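Local coordinates for protein putative mandelate racemase/muconate lactonizing enzyme (Bordetella bronchiseptica, PDB 3DDM) that is of unknown specific function but belongs to the mandelate racemase/muconate lactonizing enzyme family of the enolase superfamily, at residues A[149-155]-A[171-177]; A[37-41]-A[338-344]; A[9-15]-A[81-87]; A[47-53]-A[126-131]; A[215-220]-A[245-251]. The protein carries 1 engineered substitution. One frame throughout, in Å; residues are numbered along the deposited sequence.

Contacts 3 and 4 lie in the N-terminal domain, touch with centres about 11 Å apart, reach its three-stranded antiparallel sheet, and cross along the chain. Contacts 1 and 5 follow in series in the C-terminal barrel domain, centres about 22 Å apart, between barrel strands and between outer helices respectively. Contact 2 starts early, crosses contact 3 and encloses contacts 4, 1 and 5: strand 37-46 meets the end of barrel strand 334-338 and the turn and short helix that follow it, where Ala339 N touches Ser152 O of contact 1. Contacts 4 and 5, on opposite sides of the chain's centre, have centres about 47 Å apart. Contact 2 is thus one place where the two domains meet.

Contact 1. Residues A[149-155]-A[171-177]; sequences VYASGIN and YRAFKLK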
# COMPACT_ATOMS: atom_id res chain seq x y z
N VAL A 149 23.77 21.04 4.94
CA VAL A 149 23.42 19.63 5.14
C VAL A 149 23.58 19.25 6.60
O VAL A 149 24.15 20.01 7.40
CB VAL A 149 24.31 18.68 4.30
CG1 VAL A 149 24.26 19.07 2.85
CG2 VAL A 149 25.74 18.71 4.81
N TYR A 150 23.07 18.07 6.96
CA TYR A 150 23.20 17.56 8.32
C TYR A 150 23.34 16.04 8.28
O TYR A 150 22.80 15.38 7.40
CB TYR A 150 22.01 17.99 9.21
CG TYR A 150 20.65 17.35 8.95
CD1 TYR A 150 19.72 17.94 8.07
CD2 TYR A 150 20.27 16.17 9.60
CE1 TYR A 150 18.46 17.37 7.85
CE2 TYR A 150 19.02 15.59 9.39
CZ TYR A 150 18.12 16.19 8.52
OH TYR A 150 16.88 15.61 8.32
N ALA A 151 24.11 15.50 9.21
CA ALA A 151 24.31 14.07 9.30
C ALA A 151 22.99 13.57 9.87
O ALA A 151 22.59 13.96 10.97
CB ALA A 151 25.47 13.74 10.24
N SER A 152 22.31 12.72 9.11
CA SER A 152 21.01 12.23 9.53
C SER A 152 20.99 10.77 9.92
O SER A 152 21.60 9.93 9.27
CB SER A 152 20.00 12.47 8.41
OG SER A 152 18.71 12.03 8.78
N GLY A 153 20.27 10.47 11.01
CA GLY A 153 20.12 9.10 11.45
C GLY A 153 21.24 8.42 12.20
O GLY A 153 21.55 7.26 11.92
N ILE A 154 21.84 9.13 13.15
CA ILE A 154 22.91 8.60 13.98
C ILE A 154 22.29 7.63 15.00
O ILE A 154 21.40 8.01 15.76
CB ILE A 154 23.58 9.75 14.74
CG1 ILE A 154 24.28 10.67 13.74
CG2 ILE A 154 24.53 9.20 15.80
CD1 ILE A 154 24.51 12.06 14.26
N ASN A 155 22.75 6.39 15.01
CA ASN A 155 22.21 5.39 15.93
C ASN A 155 22.49 5.72 17.39
O ASN A 155 23.51 6.31 17.73
CB ASN A 155 22.73 4.00 15.58
CG ASN A 155 21.89 3.31 14.51
OD1 ASN A 155 21.97 3.65 13.33
ND2 ASN A 155 21.08 2.34 14.93
N TYR A 171 30.59 17.60 8.53
CA TYR A 171 29.24 17.92 8.95
C TYR A 171 29.16 18.88 10.13
O TYR A 171 29.86 18.71 11.13
CB TYR A 171 28.50 16.63 9.27
CG TYR A 171 28.14 15.86 8.03
CD1 TYR A 171 27.10 16.28 7.21
CD2 TYR A 171 28.89 14.76 7.62
CE1 TYR A 171 26.81 15.64 6.02
CE2 TYR A 171 28.61 14.10 6.43
CZ TYR A 171 27.57 14.56 5.63
OH TYR A 171 27.31 13.96 4.42
N ARG A 172 28.30 19.90 10.00
CA ARG A 172 28.13 20.90 11.05
C ARG A 172 26.70 20.91 11.64
O ARG A 172 26.28 21.89 12.25
CB ARG A 172 28.49 22.29 10.51
CG ARG A 172 29.94 22.43 10.06
CD ARG A 172 30.90 22.30 11.24
NE ARG A 172 32.30 22.11 10.82
CZ ARG A 172 32.88 20.92 10.66
NH1 ARG A 172 32.22 19.80 10.89
NH2 ARG A 172 34.15 20.86 10.28
N ALA A 173 25.96 19.82 11.44
CA ALA A 173 24.60 19.67 11.96
C ALA A 173 24.33 18.16 12.05
O ALA A 173 24.76 17.40 11.18
CB ALA A 173 23.59 20.34 11.04
N PHE A 174 23.62 17.74 13.09
CA PHE A 174 23.36 16.32 13.30
C PHE A 174 21.94 15.99 13.79
O PHE A 174 21.32 16.80 14.47
CB PHE A 174 24.38 15.77 14.30
CG PHE A 174 25.79 16.19 14.01
CD1 PHE A 174 26.62 15.39 13.22
CD2 PHE A 174 26.26 17.43 14.44
CE1 PHE A 174 27.90 15.83 12.86
CE2 PHE A 174 27.53 17.88 14.08
CZ PHE A 174 28.36 17.08 13.29
N LYS A 175 21.45 14.81 13.42
CA LYS A 175 20.14 14.34 13.84
C LYS A 175 20.29 12.96 14.48
O LYS A 175 20.83 12.04 13.87
CB LYS A 175 19.16 14.26 12.67
CG LYS A 175 17.72 13.91 13.12
CD LYS A 175 16.67 14.13 12.03
CE LYS A 175 16.78 13.11 10.92
NZ LYS A 175 15.79 13.36 9.83
N LEU A 176 19.80 12.84 15.71
CA LEU A 176 19.85 11.60 16.48
C LEU A 176 18.55 10.80 16.41
O LEU A 176 17.47 11.37 16.27
CB LEU A 176 20.12 11.90 17.96
CG LEU A 176 21.54 12.21 18.45
CD1 LEU A 176 22.34 12.98 17.40
CD2 LEU A 176 21.43 13.00 19.75
N LYS A 177 18.68 9.48 16.50
CA LYS A 177 17.53 8.59 16.49
C LYS A 177 17.16 8.37 17.95
O LYS A 177 18.03 8.12 18.78
CB LYS A 177 17.88 7.22 15.87
CG LYS A 177 18.43 7.24 14.45
CD LYS A 177 17.40 6.82 13.41
CE LYS A 177 16.67 8.02 12.81
NZ LYS A 177 15.65 7.64 11.78
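Strand segments 149-154 and 174-177 run parallel, 4.6 Å apart between axes and inclined by 16°, a spacing set by their backbone hydrogen bonds. Ala151 offers a methyl rather than a bulk: its CB lies over one face of the Tyr171 ring, 4.1 Å from Tyr171 CG, and 3.6 Å from Phe174 CD1, so the methyl fits between the Tyr171 ring face and the Phe174 ring. Further on, Ile154 pushes CD1 into the space between Phe174 CB (3.7 Å) and Leu176 CD1 (3.9 Å). This apolar face is covered by helix 159-169, which links the two strands in a beta-alpha-beta unit of the TIM-type barrel. Glycine suits position 153, whose phi is positive; here a beta bulge shifts the pairing from Ala151 with Phe174 to Ile154 with Leu176. Ala151 N donates to Ala173 O (2.8 Å), Lys175 N to Ala151 O (2.8 Å) and Ile154 N to Lys175 O (3.2 Å). On the other face Tyr150 and Ala173 touch CB to CB at 3.4 Å, while the long arm of Lys175 passes the Tyr150 ring until NZ donates to Tyr150 OH at 2.9 Å; that charge also pairs with Glu231, as Lys177 does with Asp205.

Contact 2. Residues A[37-41]-A[338-344]; sequences DRPAV and DANDNPL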
# COMPACT_ATOMS: atom_id res chain seq x y z
N ASP A 37 21.08 -5.31 3.69
CA ASP A 37 21.61 -4.73 2.46
C ASP A 37 20.85 -3.45 2.12
O ASP A 37 19.67 -3.31 2.46
CB ASP A 37 21.50 -5.72 1.30
CG ASP A 37 20.07 -6.13 1.02
OD1 ASP A 37 19.49 -6.87 1.84
OD2 ASP A 37 19.53 -5.69 -0.02
N ARG A 38 21.53 -2.52 1.47
CA ARG A 38 20.95 -1.25 1.08
C ARG A 38 20.38 -1.41 -0.33
O ARG A 38 21.12 -1.69 -1.27
CB ARG A 38 22.02 -0.16 1.09
CG ARG A 38 22.84 -0.14 2.39
CD ARG A 38 22.61 1.13 3.20
NE ARG A 38 21.21 1.29 3.58
CZ ARG A 38 20.65 2.46 3.86
NH1 ARG A 38 21.35 3.58 3.81
NH2 ARG A 38 19.36 2.51 4.19
N PRO A 39 19.06 -1.24 -0.49
CA PRO A 39 18.41 -1.37 -1.80
C PRO A 39 18.29 -0.05 -2.54
O PRO A 39 18.49 1.01 -1.97
CB PRO A 39 17.05 -1.93 -1.43
CG PRO A 39 16.73 -1.14 -0.20
CD PRO A 39 18.05 -1.12 0.58
N ALA A 40 17.96 -0.13 -3.82
CA ALA A 40 17.80 1.07 -4.63
C ALA A 40 17.10 0.75 -5.95
O ALA A 40 17.25 -0.34 -6.51
CB ALA A 40 19.14 1.71 -4.90
N VAL A 41 16.30 1.69 -6.44
CA VAL A 41 15.61 1.51 -7.72
C VAL A 41 15.80 2.80 -8.51
O VAL A 41 15.26 3.84 -8.15
CB VAL A 41 14.10 1.25 -7.55
CG1 VAL A 41 13.45 1.13 -8.92
CG2 VAL A 41 13.88 -0.03 -6.78
N ASP A 338 22.22 10.64 4.85
CA ASP A 338 22.38 9.41 5.64
C ASP A 338 23.76 9.37 6.30
O ASP A 338 24.78 9.49 5.62
CB ASP A 338 22.23 8.20 4.72
CG ASP A 338 21.92 6.92 5.49
OD1 ASP A 338 22.33 6.81 6.67
OD2 ASP A 338 21.28 6.03 4.89
N ALA A 339 23.80 9.19 7.61
CA ALA A 339 25.07 9.17 8.33
C ALA A 339 25.88 7.89 8.12
O ALA A 339 27.11 7.92 8.19
CB ALA A 339 24.82 9.39 9.82
N ASN A 340 25.19 6.79 7.86
CA ASN A 340 25.82 5.48 7.67
C ASN A 340 26.39 5.27 6.28
O ASN A 340 25.97 5.91 5.33
CB ASN A 340 24.82 4.37 7.99
CG ASN A 340 24.26 4.50 9.40
OD1 ASN A 340 23.41 5.36 9.67
ND2 ASN A 340 24.75 3.66 10.32
N ASP A 341 27.35 4.36 6.17
CA ASP A 341 27.98 4.08 4.89
C ASP A 341 27.07 3.35 3.92
O ASP A 341 26.40 2.38 4.27
CB ASP A 341 29.26 3.27 5.10
CG ASP A 341 30.32 4.03 5.88
OD1 ASP A 341 30.31 5.29 5.81
OD2 ASP A 341 31.16 3.38 6.54
N ASN A 342 27.05 3.83 2.68
CA ASN A 342 26.24 3.23 1.62
C ASN A 342 26.78 3.69 0.27
O ASN A 342 26.55 4.82 -0.15
CB ASN A 342 24.76 3.62 1.78
CG ASN A 342 23.85 2.99 0.69
OD1 ASN A 342 22.63 3.17 0.73
ND2 ASN A 342 24.44 2.28 -0.27
N PRO A 343 27.51 2.81 -0.42
CA PRO A 343 28.08 3.12 -1.73
C PRO A 343 27.02 3.53 -2.73
O PRO A 343 27.29 4.32 -3.63
CB PRO A 343 28.78 1.83 -2.11
CG PRO A 343 29.18 1.26 -0.77
CD PRO A 343 27.93 1.47 0.03
N LEU A 344 25.81 2.98 -2.59
CA LEU A 344 24.73 3.31 -3.51
C LEU A 344 24.44 4.80 -3.46
O LEU A 344 23.95 5.38 -4.44
CB LEU A 344 23.48 2.49 -3.20
CG LEU A 344 23.62 1.00 -3.52
CD1 LEU A 344 22.26 0.32 -3.41
CD2 LEU A 344 24.17 0.83 -4.92
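At the end of a barrel strand, Asp338 sends its carboxylate toward the other domain, where OD2 forms a salt bridge with Arg38 NH1 at 2.7 Å, meeting the guanidinium near its plane. An aspartate serves doubly here, because OD1 accepts from Asn340 N at 3.1 Å, an Asx turn that bends the chain away from the strand. Ala339 binds through its backbone to Ser152 of contact 1. Asp341 brings only its backbone near, with Asp341 O 4.1 Å from Arg38 CD, while its charged side chain stays exposed. Asn342, whose CA-to-CB bond points toward strand 37-41, occupies the N-cap position, a place where asparagine is common. Pro343 then begins the short helix 343-346, which tolerates a proline in its first turn because no backbone NH is needed there. Leu344 closes the contact: its CD1 lies 3.7 Å from Ala40 CB and 3.1 Å from Arg38 O, the small alanine leaving room for it, and Tyr22 of strand 14-23 also packs on Leu344. Polar at one end and apolar at the other, this is an interdomain interface of the enolase-superfamily architecture, where the N-terminal sheet meets the C-terminal barrel.

Contact 3. Residues A[9-15]-A[81-87]; sequences SITPARV and LTARAFA
Backbone pairing fixes one end of this contact. Residues 9-11 are extended and run antiparallel to 85-87, with CA-CA distances of 4.7 Å for Ser9-Ala87, 5.2 Å for Ile10-Phe86 and 4.5 Å for Thr11-Ala85; Pro12-Thr82 follows at 5.0 Å. Ile10 and Phe86 make a single hydrogen-bonded antiparallel bridge: Ile10 N donates to Phe86 O and Phe86 N to Ile10 O, both at 2.9 Å. Thr82 is the first residue to leave helical angles after helix 65-81, and the chain turns back through 83 and 84. So the first modelled residues are fastened to the loop between helices 65-81 and 89-98, in the alpha+beta N-terminal domain of the enolase superfamily. Apolar packing holds the other end. Pro12, a rigid wedge, sets CB 3.6 Å from Leu81 O, CG 3.9 Å from Leu81 CG and CD 4.0 Å from Phe86 CD1, at the ring edge of Phe86, whose chi1 is m. Val15, chi1 t, near the start of strand 14-23, puts CG2 4.0 Å from Leu81 CD2 and 3.9 Å from Thr82 CG2; Thr82 is p, its OG1 bonding to Ala78 O. Among polar side chains, Arg84 (chi1 p) curls over the next residue, NE donating to Ala85 O at 3.0 Å and NH2 at 3.2 Å. Arg14 forms a salt bridge with Glu46, opposite which Ala13 and Arg14 form a classic beta bulge.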
# COMPACT_ATOMS: atom_id res chain seq x y z
N SER A 9 7.60 19.88 -25.55
CA SER A 9 6.83 18.81 -24.92
C SER A 9 7.62 17.52 -24.69
O SER A 9 8.62 17.26 -25.35
CB SER A 9 5.60 18.49 -25.77
OG SER A 9 5.95 17.61 -26.83
N ILE A 10 7.14 16.71 -23.74
CA ILE A 10 7.77 15.45 -23.40
C ILE A 10 7.04 14.30 -24.08
O ILE A 10 5.81 14.23 -24.04
CB ILE A 10 7.71 15.17 -21.88
CG1 ILE A 10 8.01 16.44 -21.09
CG2 ILE A 10 8.70 14.06 -21.52
CD1 ILE A 10 9.40 16.96 -21.27
N THR A 11 7.78 13.38 -24.69
CA THR A 11 7.16 12.24 -25.34
C THR A 11 7.92 10.97 -25.01
O THR A 11 8.69 10.47 -25.82
CB THR A 11 7.12 12.41 -26.88
OG1 THR A 11 6.49 13.65 -27.21
CG2 THR A 11 6.33 11.26 -27.52
N PRO A 12 7.69 10.42 -23.80
CA PRO A 12 8.36 9.20 -23.33
C PRO A 12 8.27 8.11 -24.39
O PRO A 12 7.25 7.99 -25.06
CB PRO A 12 7.58 8.85 -22.07
CG PRO A 12 7.14 10.18 -21.57
CD PRO A 12 6.68 10.85 -22.83
N ALA A 13 9.32 7.31 -24.52
CA ALA A 13 9.34 6.24 -25.50
C ALA A 13 9.74 4.90 -24.89
O ALA A 13 9.21 3.85 -25.27
CB ALA A 13 10.30 6.59 -26.62
N ARG A 14 10.68 4.95 -23.95
CA ARG A 14 11.15 3.75 -23.29
C ARG A 14 11.36 4.11 -21.83
O ARG A 14 11.91 5.16 -21.52
CB ARG A 14 12.46 3.28 -23.92
CG ARG A 14 13.14 2.11 -23.21
CD ARG A 14 14.35 1.61 -24.01
NE ARG A 14 15.53 1.37 -23.16
CZ ARG A 14 16.25 2.32 -22.57
NH1 ARG A 14 15.92 3.60 -22.73
NH2 ARG A 14 17.29 2.00 -21.81
N VAL A 15 10.89 3.24 -20.93
CA VAL A 15 11.02 3.49 -19.49
C VAL A 15 11.52 2.23 -18.79
O VAL A 15 10.81 1.22 -18.74
CB VAL A 15 9.66 3.89 -18.88
CG1 VAL A 15 9.82 4.14 -17.40
CG2 VAL A 15 9.12 5.12 -19.58
N LEU A 81 2.68 6.13 -19.56
CA LEU A 81 3.65 7.13 -19.97
C LEU A 81 4.01 7.14 -21.46
O LEU A 81 4.09 8.20 -22.08
CB LEU A 81 4.91 6.95 -19.12
CG LEU A 81 5.66 8.16 -18.59
CD1 LEU A 81 4.70 9.12 -17.88
CD2 LEU A 81 6.75 7.65 -17.64
N THR A 82 4.22 5.96 -22.04
CA THR A 82 4.61 5.88 -23.45
C THR A 82 3.47 5.75 -24.47
O THR A 82 3.67 5.19 -25.55
CB THR A 82 5.59 4.71 -23.68
OG1 THR A 82 4.93 3.46 -23.47
CG2 THR A 82 6.77 4.82 -22.74
N ALA A 83 2.29 6.27 -24.17
CA ALA A 83 1.17 6.16 -25.10
C ALA A 83 0.67 7.52 -25.59
O ALA A 83 -0.21 7.61 -26.45
CB ALA A 83 0.03 5.39 -24.46
N ARG A 84 1.24 8.58 -25.04
CA ARG A 84 0.86 9.93 -25.43
C ARG A 84 1.98 10.90 -25.12
O ARG A 84 3.04 10.51 -24.62
CB ARG A 84 -0.40 10.36 -24.67
CG ARG A 84 -0.30 10.17 -23.18
CD ARG A 84 -1.42 10.90 -22.48
NE ARG A 84 -1.28 12.34 -22.64
CZ ARG A 84 -1.99 13.24 -21.97
NH1 ARG A 84 -2.90 12.84 -21.09
NH2 ARG A 84 -1.77 14.54 -22.16
N ALA A 85 1.75 12.17 -25.43
CA ALA A 85 2.73 13.21 -25.18
C ALA A 85 2.22 14.05 -24.02
O ALA A 85 1.05 13.94 -23.63
CB ALA A 85 2.91 14.06 -26.41
N PHE A 86 3.09 14.89 -23.46
CA PHE A 86 2.72 15.73 -22.33
C PHE A 86 3.31 17.12 -22.44
O PHE A 86 4.48 17.28 -22.76
CB PHE A 86 3.17 15.08 -21.01
CG PHE A 86 2.67 13.67 -20.83
CD1 PHE A 86 3.35 12.60 -21.40
CD2 PHE A 86 1.48 13.42 -20.14
CE1 PHE A 86 2.87 11.31 -21.29
CE2 PHE A 86 0.99 12.13 -20.03
CZ PHE A 86 1.68 11.07 -20.60
N ALA A 87 2.50 18.12 -22.16
CA ALA A 87 2.97 19.49 -22.24
C ALA A 87 4.25 19.65 -21.42
O ALA A 87 5.18 20.33 -21.84
CB ALA A 87 1.89 20.44 -21.72

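Contact 4. Residues A[47-53]-A[126-131]; sequences DSDGAVG and DLAARR
A beta-hairpin turn, between strands 37-46 and 52-56 of the N-terminal sheet, rests on the last turns of helix 110-131. Asp47 to Gly50 form a type I turn, with Gly50 N to Asp47 O 3.2 Å and Asp47 N to Ala51 O 2.5 Å; Gly50 takes positive phi (96°), where a CB would jam against the preceding carbonyl. Asp47 (chi1 t) also braces the turn, OD2 accepting from Ser48 N at 2.6 Å. In this enolase-type N-terminal domain, sheet and helix come so close that Gly53 CA lies 4.0 Å from Leu127 CA, and a CB on Gly53 would clash with Leu127 CB. Leu127, chi1 t and chi2 p, presents CD1 3.3 Å from Ala51 CB and CD2 4.0 Å from Asp47 CB. Arg131, with chi1 m, chi2 t and chi3 p, stretches over the turn so that NH1 makes salt bridges to Asp47 OD1 (3.1 Å) and Asp49 OD2 (2.5 Å), near the guanidinium plane. Asp126 OD2 instead accepts from Trp54 N.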
# COMPACT_ATOMS: atom_id res chain seq x y z
N ASP A 47 13.50 9.76 -24.08
CA ASP A 47 12.69 10.66 -24.89
C ASP A 47 12.47 10.08 -26.29
O ASP A 47 13.11 9.11 -26.69
CB ASP A 47 13.44 11.98 -25.01
CG ASP A 47 12.56 13.13 -25.39
OD1 ASP A 47 13.08 14.26 -25.44
OD2 ASP A 47 11.36 12.90 -25.63
N SER A 48 11.56 10.70 -27.03
CA SER A 48 11.27 10.28 -28.40
C SER A 48 12.43 10.74 -29.30
O SER A 48 12.58 10.26 -30.42
CB SER A 48 9.97 10.92 -28.88
OG SER A 48 10.06 12.33 -28.82
N ASP A 49 13.24 11.68 -28.79
CA ASP A 49 14.39 12.18 -29.53
C ASP A 49 15.67 11.46 -29.08
O ASP A 49 16.77 11.76 -29.55
CB ASP A 49 14.57 13.69 -29.32
CG ASP A 49 13.39 14.51 -29.84
OD1 ASP A 49 12.65 14.01 -30.73
OD2 ASP A 49 13.22 15.66 -29.38
N GLY A 50 15.52 10.52 -28.15
CA GLY A 50 16.67 9.79 -27.65
C GLY A 50 17.23 10.37 -26.37
O GLY A 50 18.12 9.79 -25.75
N ALA A 51 16.73 11.53 -25.96
CA ALA A 51 17.21 12.16 -24.74
C ALA A 51 16.86 11.29 -23.53
O ALA A 51 15.81 10.63 -23.51
CB ALA A 51 16.62 13.54 -24.59
N VAL A 52 17.73 11.29 -22.53
CA VAL A 52 17.52 10.47 -21.34
C VAL A 52 17.45 11.24 -20.02
O VAL A 52 18.17 12.21 -19.82
CB VAL A 52 18.62 9.40 -21.25
CG1 VAL A 52 18.53 8.65 -19.93
CG2 VAL A 52 18.49 8.44 -22.44
N GLY A 53 16.57 10.78 -19.14
CA GLY A 53 16.42 11.42 -17.84
C GLY A 53 16.47 10.38 -16.74
O GLY A 53 15.94 9.29 -16.91
N ASP A 126 14.42 15.82 -14.87
CA ASP A 126 15.85 15.73 -15.13
C ASP A 126 16.03 15.80 -16.65
O ASP A 126 16.90 16.51 -17.16
CB ASP A 126 16.39 14.40 -14.57
CG ASP A 126 17.86 14.19 -14.85
OD1 ASP A 126 18.68 15.06 -14.49
OD2 ASP A 126 18.19 13.15 -15.45
N LEU A 127 15.18 15.07 -17.38
CA LEU A 127 15.22 15.07 -18.83
C LEU A 127 14.96 16.47 -19.39
O LEU A 127 15.68 16.94 -20.28
CB LEU A 127 14.17 14.10 -19.38
CG LEU A 127 13.81 14.16 -20.87
CD1 LEU A 127 15.05 14.10 -21.72
CD2 LEU A 127 12.87 13.01 -21.21
N ALA A 128 13.94 17.13 -18.86
CA ALA A 128 13.58 18.47 -19.30
C ALA A 128 14.67 19.49 -19.01
O ALA A 128 14.94 20.37 -19.82
CB ALA A 128 12.27 18.91 -18.63
N ALA A 129 15.29 19.37 -17.84
CA ALA A 129 16.35 20.29 -17.44
C ALA A 129 17.57 20.09 -18.32
O ALA A 129 18.22 21.05 -18.71
CB ALA A 129 16.71 20.07 -15.98
N ARG A 130 17.88 18.83 -18.62
CA ARG A 130 19.02 18.53 -19.47
C ARG A 130 18.80 19.11 -20.87
O ARG A 130 19.68 19.81 -21.39
CB ARG A 130 19.24 17.02 -19.56
CG ARG A 130 20.18 16.47 -18.52
CD ARG A 130 19.70 15.12 -18.01
NE ARG A 130 20.78 14.26 -17.54
CZ ARG A 130 21.77 14.64 -16.74
NH1 ARG A 130 21.84 15.89 -16.31
NH2 ARG A 130 22.70 13.77 -16.37
N ARG A 131 17.64 18.84 -21.46
CA ARG A 131 17.33 19.34 -22.79
C ARG A 131 17.46 20.85 -22.85
O ARG A 131 17.87 21.40 -23.87
CB ARG A 131 15.93 18.92 -23.23
CG ARG A 131 15.82 17.45 -23.63
CD ARG A 131 14.56 17.18 -24.44
NE ARG A 131 14.42 18.14 -25.54
CZ ARG A 131 14.24 17.80 -26.82
NH1 ARG A 131 14.18 16.52 -27.18
NH2 ARG A 131 14.12 18.75 -27.75

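Contact 5. Residues A[215-220]-A[245-251]; sequences ARQMAQ and ELAQAAP
Helical segments 215-220 and 245-249 run nearly parallel, their axes 9.5 Å apart at closest approach and inclined by 22° (signed crossing angle -22°). Ala215, small enough to let the helices approach, faces the partner and meets Leu246 CD1 with its CB at 3.5 Å; Leu246 is chi1 t, chi2 p. Arg216 CA lies 5.9 Å from Leu246 CA. With chi1 m, chi2 t and chi3 p, Arg216 puts CG 4.0 Å from Leu246 CD1 and NH1 3.0 Å from Glu245 OE2, a salt bridge with a weak hydrogen bond. Ala249 CB sits over one face of the guanidinium, 3.3 Å from Arg216 NH1. Ala219 CA lies 5.3 Å from Ala250 CA; Ala219 CB is 3.9 Å from Ala250 CB and Ala219 O 3.0 Å from Pro251 CD, just where the second helix ends. Gln220 (chi1 -128°, chi2 p) donates from NE2 to Ala249 O at 3.0 Å, using a carbonyl at the helix end. Helices 212-222 and 240-249, with strand 229-231 between them in sequence, pack here as successive outer helices of the (beta/alpha) barrel.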
# COMPACT_ATOMS: atom_id res chain seq x y z
N ALA A 215 5.36 11.56 24.22
CA ALA A 215 5.97 12.62 23.43
C ALA A 215 6.02 13.90 24.25
O ALA A 215 7.04 14.60 24.26
CB ALA A 215 5.17 12.85 22.16
N ARG A 216 4.93 14.21 24.94
CA ARG A 216 4.86 15.41 25.78
C ARG A 216 5.99 15.31 26.80
O ARG A 216 6.78 16.24 26.96
CB ARG A 216 3.52 15.50 26.52
CG ARG A 216 2.33 15.93 25.68
CD ARG A 216 1.07 16.02 26.56
NE ARG A 216 1.23 16.95 27.68
CZ ARG A 216 0.86 18.23 27.66
NH1 ARG A 216 0.28 18.75 26.58
NH2 ARG A 216 1.08 19.00 28.72
N GLN A 217 6.03 14.18 27.48
CA GLN A 217 7.04 13.91 28.50
C GLN A 217 8.46 14.05 27.94
O GLN A 217 9.28 14.78 28.50
CB GLN A 217 6.85 12.51 29.06
CG GLN A 217 7.87 12.11 30.09
CD GLN A 217 7.94 10.61 30.26
OE1 GLN A 217 6.96 9.97 30.68
NE2 GLN A 217 9.09 10.03 29.94
N MET A 218 8.75 13.35 26.85
CA MET A 218 10.08 13.41 26.25
C MET A 218 10.42 14.78 25.66
O MET A 218 11.54 15.27 25.84
CB MET A 218 10.24 12.33 25.17
CG MET A 218 10.39 10.92 25.71
SD MET A 218 11.83 10.68 26.78
CE MET A 218 13.18 10.93 25.61
N ALA A 219 9.48 15.39 24.95
CA ALA A 219 9.74 16.70 24.36
C ALA A 219 10.18 17.68 25.44
O ALA A 219 10.92 18.62 25.18
CB ALA A 219 8.50 17.21 23.66
N GLN A 220 9.73 17.43 26.66
CA GLN A 220 10.06 18.27 27.81
C GLN A 220 11.49 17.99 28.29
O GLN A 220 12.29 18.91 28.46
CB GLN A 220 9.09 17.99 28.96
CG GLN A 220 8.40 19.21 29.55
CD GLN A 220 7.27 19.73 28.68
OE1 GLN A 220 6.28 19.03 28.43
NE2 GLN A 220 7.41 20.97 28.22
N GLU A 245 -1.88 19.51 20.30
CA GLU A 245 -1.56 19.51 21.71
C GLU A 245 -0.06 19.38 21.95
O GLU A 245 0.52 20.14 22.71
CB GLU A 245 -2.27 18.37 22.43
CG GLU A 245 -2.15 18.48 23.94
CD GLU A 245 -2.56 17.22 24.66
OE1 GLU A 245 -3.66 16.69 24.39
OE2 GLU A 245 -1.76 16.76 25.52
N LEU A 246 0.55 18.40 21.29
CA LEU A 246 1.99 18.18 21.45
C LEU A 246 2.78 19.42 21.05
O LEU A 246 3.72 19.83 21.74
CB LEU A 246 2.45 16.99 20.61
CG LEU A 246 3.93 16.62 20.75
CD1 LEU A 246 4.23 16.26 22.20
CD2 LEU A 246 4.26 15.45 19.83
N ALA A 247 2.39 20.03 19.93
CA ALA A 247 3.07 21.21 19.43
C ALA A 247 3.14 22.31 20.48
O ALA A 247 4.17 22.95 20.63
CB ALA A 247 2.37 21.71 18.17
N GLN A 248 2.05 22.51 21.21
CA GLN A 248 2.00 23.54 22.25
C GLN A 248 2.85 23.18 23.46
O GLN A 248 3.49 24.05 24.06
CB GLN A 248 0.57 23.76 22.73
CG GLN A 248 -0.46 24.02 21.64
CD GLN A 248 -1.83 24.28 22.23
OE1 GLN A 248 -2.22 23.66 23.23
NE2 GLN A 248 -2.58 25.19 21.61
N ALA A 249 2.85 21.91 23.82
CA ALA A 249 3.61 21.45 24.98
C ALA A 249 5.11 21.32 24.71
O ALA A 249 5.91 21.34 25.64
CB ALA A 249 3.06 20.12 25.47
N ALA A 250 5.49 21.17 23.44
CA ALA A 250 6.90 21.01 23.12
C ALA A 250 7.68 22.32 23.13
O ALA A 250 7.20 23.35 22.66
CB ALA A 250 7.04 20.32 21.77
N PRO A 251 8.89 22.29 23.69
CA PRO A 251 9.77 23.46 23.78
C PRO A 251 10.38 23.75 22.42
O PRO A 251 10.73 24.88 22.11
CB PRO A 251 10.85 23.02 24.76
CG PRO A 251 10.30 21.77 25.42
CD PRO A 251 9.51 21.12 24.33